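Local coordinates for 4-amino-4-deoxy-L-arabinose transferase or related glycosyltransferases of PMT family (Cupriavidus metallidurans, PDB 5EZM), which probably transfers 4-amino-4-deoxy-L-arabinose from a polyprenyl phosphate carrier to lipid A, as a zinc-binding membrane glycosyltransferase of the GT-C fold, at residues L489-P494 with A507-F512. Sequence-based numbering, arbitrary orientation.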
ATOM      1  N   LEU A 489     -18.449  -6.403  -8.775  1.00 65.39           N
ATOM      2  CA  LEU A 489     -17.076  -6.898  -8.745  1.00 60.40           C
ATOM      3  C   LEU A 489     -16.687  -7.031  -7.279  1.00 59.99           C
ATOM      4  O   LEU A 489     -16.120  -6.116  -6.681  1.00 64.67           O
ATOM      5  CB  LEU A 489     -16.133  -5.972  -9.504  1.00 58.17           C
ATOM      6  CG  LEU A 489     -14.664  -6.403  -9.550  1.00 52.74           C
ATOM      7  CD1 LEU A 489     -14.543  -7.864  -9.964  1.00 46.76           C
ATOM      8  CD2 LEU A 489     -13.864  -5.504 -10.488  1.00 55.50           C
ATOM      9  N   ASP A 490     -17.017  -8.177  -6.692  1.00 56.79           N
ATOM     10  CA  ASP A 490     -16.634  -8.446  -5.313  1.00 56.43           C
ATOM     11  C   ASP A 490     -15.133  -8.699  -5.253  1.00 56.83           C
ATOM     12  O   ASP A 490     -14.623  -9.610  -5.912  1.00 56.53           O
ATOM     13  CB  ASP A 490     -17.409  -9.641  -4.770  1.00 54.03           C
ATOM     14  CG  ASP A 490     -17.489  -9.640  -3.260  1.00 56.94           C
ATOM     15  OD1 ASP A 490     -18.562  -9.985  -2.728  1.00 59.45           O
ATOM     16  OD2 ASP A 490     -16.485  -9.288  -2.603  1.00 58.88           O
ATOM     17  N   HIS A 491     -14.423  -7.893  -4.469  1.00 58.58           N
ATOM     18  CA  HIS A 491     -12.969  -7.956  -4.457  1.00 60.91           C
ATOM     19  C   HIS A 491     -12.403  -8.883  -3.389  1.00 62.19           C
ATOM     20  O   HIS A 491     -11.222  -9.235  -3.466  1.00 63.33           O
ATOM     21  CB  HIS A 491     -12.383  -6.557  -4.261  1.00 62.60           C
ATOM     22  CG  HIS A 491     -12.605  -5.640  -5.423  1.00 62.06           C
ATOM     23  ND1 HIS A 491     -11.868  -5.721  -6.585  1.00 61.40           N
ATOM     24  CD2 HIS A 491     -13.470  -4.614  -5.596  1.00 62.31           C
ATOM     25  CE1 HIS A 491     -12.271  -4.784  -7.425  1.00 62.38           C
ATOM     26  NE2 HIS A 491     -13.241  -4.097  -6.848  1.00 63.41           N
ATOM     27  N   THR A 492     -13.200  -9.287  -2.405  1.00 61.00           N
ATOM     28  CA  THR A 492     -12.691 -10.091  -1.301  1.00 59.60           C
ATOM     29  C   THR A 492     -13.307 -11.475  -1.216  1.00 59.19           C
ATOM     30  O   THR A 492     -12.610 -12.429  -0.857  1.00 59.77           O
ATOM     31  CB  THR A 492     -12.915  -9.363   0.027  1.00 62.21           C
ATOM     32  OG1 THR A 492     -14.309  -9.072   0.182  1.00 63.85           O
ATOM     33  CG2 THR A 492     -12.123  -8.066   0.059  1.00 63.80           C
ATOM     34  N   LEU A 493     -14.595 -11.617  -1.528  1.00 59.83           N
ATOM     35  CA  LEU A 493     -15.248 -12.916  -1.387  1.00 59.15           C
ATOM     36  C   LEU A 493     -14.683 -13.985  -2.319  1.00 57.61           C
ATOM     37  O   LEU A 493     -14.498 -15.125  -1.855  1.00 58.69           O
ATOM     38  CB  LEU A 493     -16.762 -12.768  -1.589  1.00 56.87           C
ATOM     39  CG  LEU A 493     -17.582 -14.046  -1.392  1.00 53.23           C
ATOM     40  CD1 LEU A 493     -17.482 -14.525   0.044  1.00 54.58           C
ATOM     41  CD2 LEU A 493     -19.030 -13.822  -1.779  1.00 51.46           C
ATOM     42  N   PRO A 494     -14.403 -13.718  -3.602  1.00 54.05           N
ATOM     43  CA  PRO A 494     -13.796 -14.779  -4.427  1.00 54.90           C
ATOM     44  C   PRO A 494     -12.473 -15.286  -3.881  1.00 59.78           C
ATOM     45  O   PRO A 494     -12.195 -16.487  -3.986  1.00 65.13           O
ATOM     46  CB  PRO A 494     -13.638 -14.114  -5.805  1.00 52.18           C
ATOM     47  CG  PRO A 494     -13.863 -12.665  -5.586  1.00 50.89           C
ATOM     48  CD  PRO A 494     -14.772 -12.550  -4.417  1.00 51.12           C
ATOM     49  N   ALA A 507     -18.603  -5.005 -15.993  1.00 77.28           N
ATOM     50  CA  ALA A 507     -17.472  -5.644 -15.338  1.00 72.30           C
ATOM     51  C   ALA A 507     -16.553  -4.655 -14.634  1.00 73.12           C
ATOM     52  O   ALA A 507     -15.533  -5.074 -14.072  1.00 73.27           O
ATOM     53  CB  ALA A 507     -16.667  -6.458 -16.356  1.00 71.46           C
ATOM     54  N   ASP A 508     -16.884  -3.366 -14.655  1.00 73.56           N
ATOM     55  CA  ASP A 508     -16.101  -2.326 -13.980  1.00 73.68           C
ATOM     56  C   ASP A 508     -14.690  -2.368 -14.566  1.00 69.73           C
ATOM     57  O   ASP A 508     -14.550  -2.372 -15.799  1.00 69.01           O
ATOM     58  CB  ASP A 508     -16.211  -2.533 -12.472  1.00 77.56           C
ATOM     59  CG  ASP A 508     -15.593  -1.402 -11.680  1.00 87.99           C
ATOM     60  OD1 ASP A 508     -16.224  -0.326 -11.588  1.00 94.28           O
ATOM     61  OD2 ASP A 508     -14.478  -1.590 -11.146  1.00 89.70           O
ATOM     62  N   GLU A 509     -13.637  -2.424 -13.748  1.00 68.19           N
ATOM     63  CA  GLU A 509     -12.267  -2.457 -14.248  1.00 66.52           C
ATOM     64  C   GLU A 509     -11.941  -3.734 -15.012  1.00 65.99           C
ATOM     65  O   GLU A 509     -10.856  -3.823 -15.599  1.00 68.59           O
ATOM     66  CB  GLU A 509     -11.292  -2.293 -13.087  1.00 66.44           C
ATOM     67  CG  GLU A 509     -11.165  -3.534 -12.227  1.00 68.41           C
ATOM     68  CD  GLU A 509     -10.851  -3.213 -10.782  1.00 74.88           C
ATOM     69  OE1 GLU A 509     -11.530  -2.332 -10.211  1.00 78.93           O
ATOM     70  OE2 GLU A 509      -9.925  -3.836 -10.219  1.00 75.31           O
ATOM     71  N   LEU A 510     -12.833  -4.723 -15.011  1.00 61.74           N
ATOM     72  CA  LEU A 510     -12.658  -5.925 -15.814  1.00 59.86           C
ATOM     73  C   LEU A 510     -13.312  -5.813 -17.185  1.00 59.68           C
ATOM     74  O   LEU A 510     -13.204  -6.753 -17.984  1.00 60.28           O
ATOM     75  CB  LEU A 510     -13.209  -7.144 -15.068  1.00 58.12           C
ATOM     76  CG  LEU A 510     -12.360  -7.618 -13.887  1.00 57.19           C
ATOM     77  CD1 LEU A 510     -13.048  -8.742 -13.132  1.00 56.79           C
ATOM     78  CD2 LEU A 510     -10.987  -8.060 -14.367  1.00 56.16           C
ATOM     79  N   THR A 511     -13.967  -4.684 -17.472  1.00 59.39           N
ATOM     80  CA  THR A 511     -14.634  -4.486 -18.757  1.00 62.64           C
ATOM     81  C   THR A 511     -13.741  -4.892 -19.924  1.00 64.66           C
ATOM     82  O   THR A 511     -14.139  -5.697 -20.776  1.00 64.34           O
ATOM     83  CB  THR A 511     -15.061  -3.023 -18.899  1.00 65.54           C
ATOM     84  OG1 THR A 511     -16.244  -2.789 -18.124  1.00 64.98           O
ATOM     85  CG2 THR A 511     -15.326  -2.677 -20.359  1.00 62.13           C
ATOM     86  N   PHE A 512     -12.518  -4.357 -19.965  1.00 66.47           N
ATOM     87  CA  PHE A 512     -11.602  -4.675 -21.056  1.00 68.24           C
ATOM     88  C   PHE A 512     -11.403  -6.179 -21.176  1.00 65.81           C
ATOM     89  O   PHE A 512     -11.559  -6.755 -22.261  1.00 65.34           O
ATOM     90  CB  PHE A 512     -10.267  -3.964 -20.836  1.00 68.80           C
ATOM     91  CG  PHE A 512      -9.283  -4.172 -21.947  1.00 63.97           C
ATOM     92  CD1 PHE A 512      -9.332  -3.387 -23.085  1.00 68.78           C
ATOM     93  CD2 PHE A 512      -8.304  -5.146 -21.851  1.00 64.54           C
ATOM     94  CE1 PHE A 512      -8.426  -3.573 -24.110  1.00 74.99           C
ATOM     95  CE2 PHE A 512      -7.394  -5.337 -22.874  1.00 68.23           C
ATOM     96  CZ  PHE A 512      -7.455  -4.548 -24.005  1.00 73.26           C
TER
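Two backbone amides grip D490 OD2, T492 N on its anti lone pair and L493 N from above the carboxylate plane, the latter nearly straight at 172°. This N-terminal cap starts helix 493-497 in the C-terminal α/β domain, and R565 takes the other oxygen, OD1, in a salt bridge; the side that meets the membrane domain is that of H491 and E509. In the opposing turn D508 O likewise has two donors, T511 N and, at 2.9 Å, T511 OG1. No hydrogen bond joins the two segments, and the contact rests largely on L489. With CG anti to the backbone N (chi1 -179°), L489 forks over the 507-512 turn, its CD1 lying 3.6 Å from L510 CD1 while its CD2 rests 3.8 Å from E509 CG; its side chain crosses those of L510 and E509 at about a right angle. E509 turns its carboxylate toward H491, and its side chain lies about 5 Å, at its nearest atom, from the zinc held by E87, H268 and H270, while OE2 forms a salt bridge with R61. An alanine here, without the carboxylate that pairs with R61 or the CG that meets L489 CD2, would probably leave R61 less firmly placed and the two turns more loosely packed. H491, whose ND1 is hydrogen-bonded to Y80 OH, meets that carboxylate tip to tip, CE1 standing 3.8 Å from E509 OE2 with the two planes turned 40° apart.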